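Putative transcriptional regulator (Streptomyces coelicolor A3, PDB 2RA5) probably acts as a GntR-family DNA-binding transcription factor, with a UTRA domain likely to sense a small-molecule effector. Local coordinates at residues A[143-148]-A[231-236]; A[209-214]-A[235-240]. All coordinates share one frame; numbering follows the deposited sequence.

Contact 1: residues A[143-148]-A[231-236]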
loop_
_atom_site.group_PDB
_atom_site.type_symbol
_atom_site.label_atom_id
_atom_site.label_comp_id
_atom_site.label_asym_id
_atom_site.label_seq_id
_atom_site.Cartn_x
_atom_site.Cartn_y
_atom_site.Cartn_z
ATOM N N HIS A 143 -10.992 18.336 6.043
ATOM C CA HIS A 143 -12.315 18.932 6.199
ATOM C C HIS A 143 -12.792 18.751 7.633
ATOM O O HIS A 143 -13.969 18.486 7.881
ATOM C CB HIS A 143 -13.312 18.321 5.207
ATOM C CG HIS A 143 -12.895 18.455 3.769
ATOM N ND1 HIS A 143 -12.939 19.657 3.096
ATOM C CD2 HIS A 143 -12.431 17.540 2.889
ATOM C CE1 HIS A 143 -12.512 19.473 1.851
ATOM N NE2 HIS A 143 -12.200 18.200 1.704
ATOM N N GLY A 144 -11.858 18.881 8.571
ATOM C CA GLY A 144 -12.160 18.753 9.984
ATOM C C GLY A 144 -12.444 17.336 10.457
ATOM O O GLY A 144 -12.684 17.121 11.647
ATOM N N GLU A 145 -12.435 16.377 9.535
ATOM C CA GLU A 145 -12.600 14.971 9.898
ATOM C C GLU A 145 -11.239 14.260 9.979
ATOM O O GLU A 145 -10.329 14.544 9.194
ATOM C CB GLU A 145 -13.519 14.267 8.902
ATOM C CG GLU A 145 -14.129 12.973 9.426
ATOM C CD GLU A 145 -15.062 12.321 8.419
ATOM O OE1 GLU A 145 -15.402 12.978 7.407
ATOM O OE2 GLU A 145 -15.456 11.151 8.638
ATOM N N PRO A 146 -11.088 13.340 10.943
ATOM C CA PRO A 146 -9.811 12.652 11.158
ATOM C C PRO A 146 -9.519 11.643 10.056
ATOM O O PRO A 146 -10.362 10.812 9.720
ATOM C CB PRO A 146 -10.021 11.922 12.492
ATOM C CG PRO A 146 -11.211 12.557 13.112
ATOM C CD PRO A 146 -12.077 12.973 11.964
HETATM N N MSE A 147 -8.317 11.720 9.504
HETATM C CA MSE A 147 -7.935 10.897 8.362
HETATM C C MSE A 147 -6.917 9.814 8.726
HETATM O O MSE A 147 -7.017 8.658 8.294
HETATM C CB MSE A 147 -7.347 11.794 7.281
HETATM C CG MSE A 147 -6.857 11.025 6.086
HETATM SE SE MSE A 147 -6.001 12.244 4.863
HETATM C CE MSE A 147 -4.146 12.038 5.468
ATOM N N ALA A 148 -5.946 10.207 9.542
ATOM C CA ALA A 148 -4.827 9.344 9.869
ATOM C C ALA A 148 -4.251 9.674 11.236
ATOM O O ALA A 148 -4.299 10.827 11.684
ATOM C CB ALA A 148 -3.756 9.467 8.808
ATOM N N THR A 231 -1.662 4.747 11.108
ATOM C CA THR A 231 -2.991 4.194 10.831
ATOM C C THR A 231 -3.823 5.172 10.001
ATOM O O THR A 231 -3.745 6.396 10.177
ATOM C CB THR A 231 -3.765 3.919 12.121
ATOM O OG1 THR A 231 -3.508 4.981 13.051
ATOM C CG2 THR A 231 -3.342 2.600 12.727
ATOM N N TYR A 232 -4.626 4.627 9.099
ATOM C CA TYR A 232 -5.467 5.449 8.238
ATOM C C TYR A 232 -6.879 4.902 8.179
ATOM O O TYR A 232 -7.068 3.688 8.012
ATOM C CB TYR A 232 -4.913 5.465 6.819
ATOM C CG TYR A 232 -3.452 5.794 6.721
ATOM C CD1 TYR A 232 -2.489 4.806 6.868
ATOM C CD2 TYR A 232 -3.029 7.097 6.468
ATOM C CE1 TYR A 232 -1.142 5.109 6.775
ATOM C CE2 TYR A 232 -1.691 7.407 6.375
ATOM C CZ TYR A 232 -0.745 6.414 6.529
ATOM O OH TYR A 232 0.600 6.730 6.431
ATOM N N ARG A 233 -7.860 5.798 8.296
ATOM C CA ARG A 233 -9.273 5.447 8.072
ATOM C C ARG A 233 -9.502 5.120 6.597
ATOM O O ARG A 233 -9.420 6.020 5.752
ATOM C CB ARG A 233 -10.180 6.612 8.467
ATOM C CG ARG A 233 -9.979 7.116 9.886
ATOM C CD ARG A 233 -11.026 8.152 10.227
ATOM N NE ARG A 233 -12.373 7.601 10.146
ATOM C CZ ARG A 233 -13.470 8.331 9.985
ATOM N NH1 ARG A 233 -14.653 7.735 9.928
ATOM N NH2 ARG A 233 -13.385 9.651 9.883
ATOM N N PRO A 234 -9.754 3.831 6.278
ATOM C CA PRO A 234 -9.843 3.370 4.880
ATOM C C PRO A 234 -10.930 4.067 4.056
ATOM O O PRO A 234 -10.810 4.142 2.836
ATOM C CB PRO A 234 -10.125 1.857 5.011
ATOM C CG PRO A 234 -10.562 1.668 6.444
ATOM C CD PRO A 234 -9.786 2.695 7.215
ATOM N N SER A 235 -11.962 4.580 4.715
ATOM C CA SER A 235 -13.025 5.318 4.039
ATOM C C SER A 235 -12.566 6.733 3.714
ATOM O O SER A 235 -13.262 7.474 3.026
ATOM C CB SER A 235 -14.270 5.396 4.930
ATOM O OG SER A 235 -14.049 6.285 6.020
ATOM N N ARG A 236 -11.397 7.118 4.209
ATOM C CA ARG A 236 -10.973 8.511 4.107
ATOM C C ARG A 236 -9.639 8.669 3.371
ATOM O O ARG A 236 -9.230 9.773 2.998
ATOM C CB ARG A 236 -10.903 9.114 5.512
ATOM C CG ARG A 236 -12.155 9.865 5.945
ATOM C CD ARG A 236 -11.922 11.357 5.762
ATOM N NE ARG A 236 -13.135 12.092 5.412
ATOM C CZ ARG A 236 -13.624 12.181 4.177
ATOM N NH1 ARG A 236 -13.008 11.570 3.173
ATOM N NH2 ARG A 236 -14.729 12.878 3.946
#
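Glu145 shares its carboxylate between two arginines, Arg233 and Arg236. Arg233 NH2 donates to Glu145 OE2 at 2.8 Å, meeting that oxygen on the anti side and 33° out of the carboxylate plane. Arg236 NE reaches Glu145 OE1 at 3.1 Å from well above the same plane, 80° out of it. Glutamate suits the post because its carboxylate has two oxygens, one for each arginine; the two positive charges probably stabilise it as an anion. Its CG lies anti to the backbone N (chi1 -160°), and the chain beyond CG is extended. The other terminal nitrogen of Arg233, NH1, has a second acid, Glu204.

Between the backbones, Arg233 N donates to Met147 O at 3.0 Å. One step on, Ala148 and Tyr232 form an antiparallel non-hydrogen-bonded pair, their CA atoms 4.3 Å apart. Both side chains lie on the same sheet face, and Ala148 CB meets Tyr232 CD2 at 3.4 Å, obliquely to the ring; a small methyl accommodates the large ring here. Tyr237 stacks on that ring.

Met147 and Ala148 both pair with Arg140, a classic beta bulge in the antiparallel ladder between strands 132-142 and 145-154. The salt-bridge network lies where strand 145-154 begins and strand 224-232 has ended, in the UTRA domain. Arg140, on the adjoining strand 132-142, is one of the residues around the bound meso-tartaric acid.

Contact 2: residues A[209-214]-A[235-240]; sequences PLLTME and SRYSFE
Leu211 and Met213 point from strand 209-218 toward Phe239, and Leu211 also meets Tyr237, in a contact carried by apolar side chains. Leu211 does most of the touching. Its CG lies anti to the backbone N (chi1 -166°), and the Leu211 CD2 branch comes 3.7 Å from Phe239 CE2, oblique to the ring. Leu211 CD2 lies 4.2 Å from Tyr237 CD2, near the plane of that ring. Leu211 CD2 is also 4.1 Å from Ser238 CA. Leucine suits the place because its CG and the CD2 methyl reach Phe239, and that methyl also reaches the edge of Tyr237. Met213, modelled as selenomethionine, uses the base of its chain: Met213 CB is 3.9 Å from Phe239 CZ, also oblique to the ring, and the two side chains cross at about a right angle.

The aromatic residues also pack on each other. Tyr237 CE2 stands 3.7 Å above the plane of the Phe239 ring, over its centre, and the ring of Tyr232 meets Phe239 edge-to-face. Phenylalanine suits the place because its flat ring gives a face to Tyr237 while Leu211 and Met213 approach obliquely.

Polar ties lead elsewhere. The backbone of Met213 is hydrogen-bonded to His230 in the neighbouring strand. Phe239 and Glu240 pair in an antiparallel ladder with a strand of the second subunit, where Glu240 OE1 also makes a salt bridge to Arg186 of that subunit.

With CA atoms of Leu211 and Ser238 7.9 Å apart, side chains rather than backbones bridge the two segments. The chemistry implies cohesion by van der Waals and hydrophobic contact, with directional bonding left to the sheet and the dimer interface.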
loop_
_atom_site.group_PDB
_atom_site.type_symbol
_atom_site.label_atom_id
_atom_site.label_comp_id
_atom_site.label_asym_id
_atom_site.label_seq_id
_atom_site.Cartn_x
_atom_site.Cartn_y
_atom_site.Cartn_z
ATOM N N PRO A 209 -11.857 -2.028 10.348
ATOM C CA PRO A 209 -10.642 -2.151 9.541
ATOM C C PRO A 209 -9.893 -0.822 9.430
ATOM O O PRO A 209 -10.501 0.212 9.139
ATOM C CB PRO A 209 -11.190 -2.559 8.171
ATOM C CG PRO A 209 -12.605 -2.061 8.188
ATOM C CD PRO A 209 -13.039 -2.413 9.566
ATOM N N LEU A 210 -8.584 -0.851 9.665
ATOM C CA LEU A 210 -7.757 0.329 9.446
ATOM C C LEU A 210 -6.653 0.021 8.452
ATOM O O LEU A 210 -6.180 -1.120 8.359
ATOM C CB LEU A 210 -7.135 0.822 10.751
ATOM C CG LEU A 210 -7.981 1.499 11.833
ATOM C CD1 LEU A 210 -7.045 2.159 12.835
ATOM C CD2 LEU A 210 -8.954 2.522 11.277
ATOM N N LEU A 211 -6.239 1.041 7.711
ATOM C CA LEU A 211 -5.101 0.899 6.822
ATOM C C LEU A 211 -3.869 1.197 7.661
ATOM O O LEU A 211 -3.828 2.183 8.393
ATOM C CB LEU A 211 -5.220 1.870 5.645
ATOM C CG LEU A 211 -4.334 1.716 4.396
ATOM C CD1 LEU A 211 -4.367 0.298 3.833
ATOM C CD2 LEU A 211 -4.775 2.716 3.341
ATOM N N THR A 212 -2.877 0.328 7.595
ATOM C CA THR A 212 -1.673 0.575 8.365
ATOM C C THR A 212 -0.449 0.704 7.480
ATOM O O THR A 212 -0.355 0.093 6.414
ATOM C CB THR A 212 -1.402 -0.535 9.395
ATOM O OG1 THR A 212 -1.012 -1.729 8.708
ATOM C CG2 THR A 212 -2.628 -0.793 10.277
HETATM N N MSE A 213 0.500 1.500 7.938
HETATM C CA MSE A 213 1.795 1.493 7.303
HETATM C C MSE A 213 2.963 1.760 8.272
HETATM O O MSE A 213 2.853 2.505 9.256
HETATM C CB MSE A 213 1.774 2.432 6.109
HETATM C CG MSE A 213 2.333 3.789 6.343
HETATM SE SE MSE A 213 3.971 3.990 5.328
HETATM C CE MSE A 213 4.085 5.939 5.367
ATOM N N GLU A 214 4.071 1.085 8.011
ATOM C CA GLU A 214 5.286 1.273 8.792
ATOM C C GLU A 214 6.391 1.687 7.844
ATOM O O GLU A 214 6.514 1.140 6.752
ATOM C CB GLU A 214 5.675 -0.009 9.521
ATOM C CG GLU A 214 4.905 -0.282 10.800
ATOM C CD GLU A 214 5.276 -1.626 11.406
ATOM O OE1 GLU A 214 6.425 -2.077 11.202
ATOM O OE2 GLU A 214 4.417 -2.240 12.073
ATOM N N SER A 235 -11.962 4.580 4.715
ATOM C CA SER A 235 -13.025 5.318 4.039
ATOM C C SER A 235 -12.566 6.733 3.714
ATOM O O SER A 235 -13.262 7.474 3.026
ATOM C CB SER A 235 -14.270 5.396 4.930
ATOM O OG SER A 235 -14.049 6.285 6.020
ATOM N N ARG A 236 -11.397 7.118 4.209
ATOM C CA ARG A 236 -10.973 8.511 4.107
ATOM C C ARG A 236 -9.639 8.669 3.371
ATOM O O ARG A 236 -9.230 9.773 2.998
ATOM C CB ARG A 236 -10.903 9.114 5.512
ATOM C CG ARG A 236 -12.155 9.865 5.945
ATOM C CD ARG A 236 -11.922 11.357 5.762
ATOM N NE ARG A 236 -13.135 12.092 5.412
ATOM C CZ ARG A 236 -13.624 12.181 4.177
ATOM N NH1 ARG A 236 -13.008 11.570 3.173
ATOM N NH2 ARG A 236 -14.729 12.878 3.946
ATOM N N TYR A 237 -8.959 7.550 3.158
ATOM C CA TYR A 237 -7.606 7.592 2.610
ATOM C C TYR A 237 -7.243 6.307 1.871
ATOM O O TYR A 237 -7.696 5.220 2.244
ATOM C CB TYR A 237 -6.587 7.828 3.740
ATOM C CG TYR A 237 -5.173 7.983 3.238
ATOM C CD1 TYR A 237 -4.690 9.228 2.851
ATOM C CD2 TYR A 237 -4.319 6.879 3.128
ATOM C CE1 TYR A 237 -3.389 9.382 2.376
ATOM C CE2 TYR A 237 -3.006 7.022 2.648
ATOM C CZ TYR A 237 -2.551 8.279 2.274
ATOM O OH TYR A 237 -1.269 8.445 1.796
ATOM N N SER A 238 -6.421 6.434 0.829
ATOM C CA SER A 238 -5.757 5.265 0.234
ATOM C C SER A 238 -4.421 5.628 -0.422
ATOM O O SER A 238 -4.162 6.791 -0.751
ATOM C CB SER A 238 -6.682 4.525 -0.746
ATOM O OG SER A 238 -7.000 5.334 -1.861
ATOM N N PHE A 239 -3.557 4.636 -0.588
ATOM C CA PHE A 239 -2.252 4.899 -1.188
ATOM C C PHE A 239 -2.387 4.857 -2.690
ATOM O O PHE A 239 -2.741 3.838 -3.269
ATOM C CB PHE A 239 -1.201 3.905 -0.695
ATOM C CG PHE A 239 -0.869 4.056 0.763
ATOM C CD1 PHE A 239 0.049 5.008 1.179
ATOM C CD2 PHE A 239 -1.490 3.263 1.722
ATOM C CE1 PHE A 239 0.355 5.170 2.522
ATOM C CE2 PHE A 239 -1.187 3.421 3.080
ATOM C CZ PHE A 239 -0.260 4.378 3.476
ATOM N N GLU A 240 -2.150 5.994 -3.317
ATOM C CA GLU A 240 -2.353 6.112 -4.752
ATOM C C GLU A 240 -1.011 6.383 -5.381
ATOM O O GLU A 240 -0.314 7.311 -4.990
ATOM C CB GLU A 240 -3.310 7.263 -5.085
ATOM C CG GLU A 240 -4.728 7.116 -4.544
ATOM C CD GLU A 240 -5.525 6.027 -5.241
ATOM O OE1 GLU A 240 -5.279 5.754 -6.442
ATOM O OE2 GLU A 240 -6.409 5.444 -4.578
#

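The two contacts lie side by side, their centres 8 Å apart, and share Ser235 and Arg236. Along the chain, 143-148 comes first, then 209-214, and finally the continuous run 231-240, whose beginning serves contact 1 and whose end serves contact 2. In the six-stranded sheet, strand 224-232 runs between strands 145-154 and 209-218; a probable hydrogen bond from Tyr232 N to Leu211 O, 2.7 Å long, joins the contacts directly. The side chains of Tyr232 and Met213 each lie about 5 Å from the bound meso-tartaric acid. The run 231-240 thus passes from near the bound ligand, at Tyr232, to the interface with the second subunit.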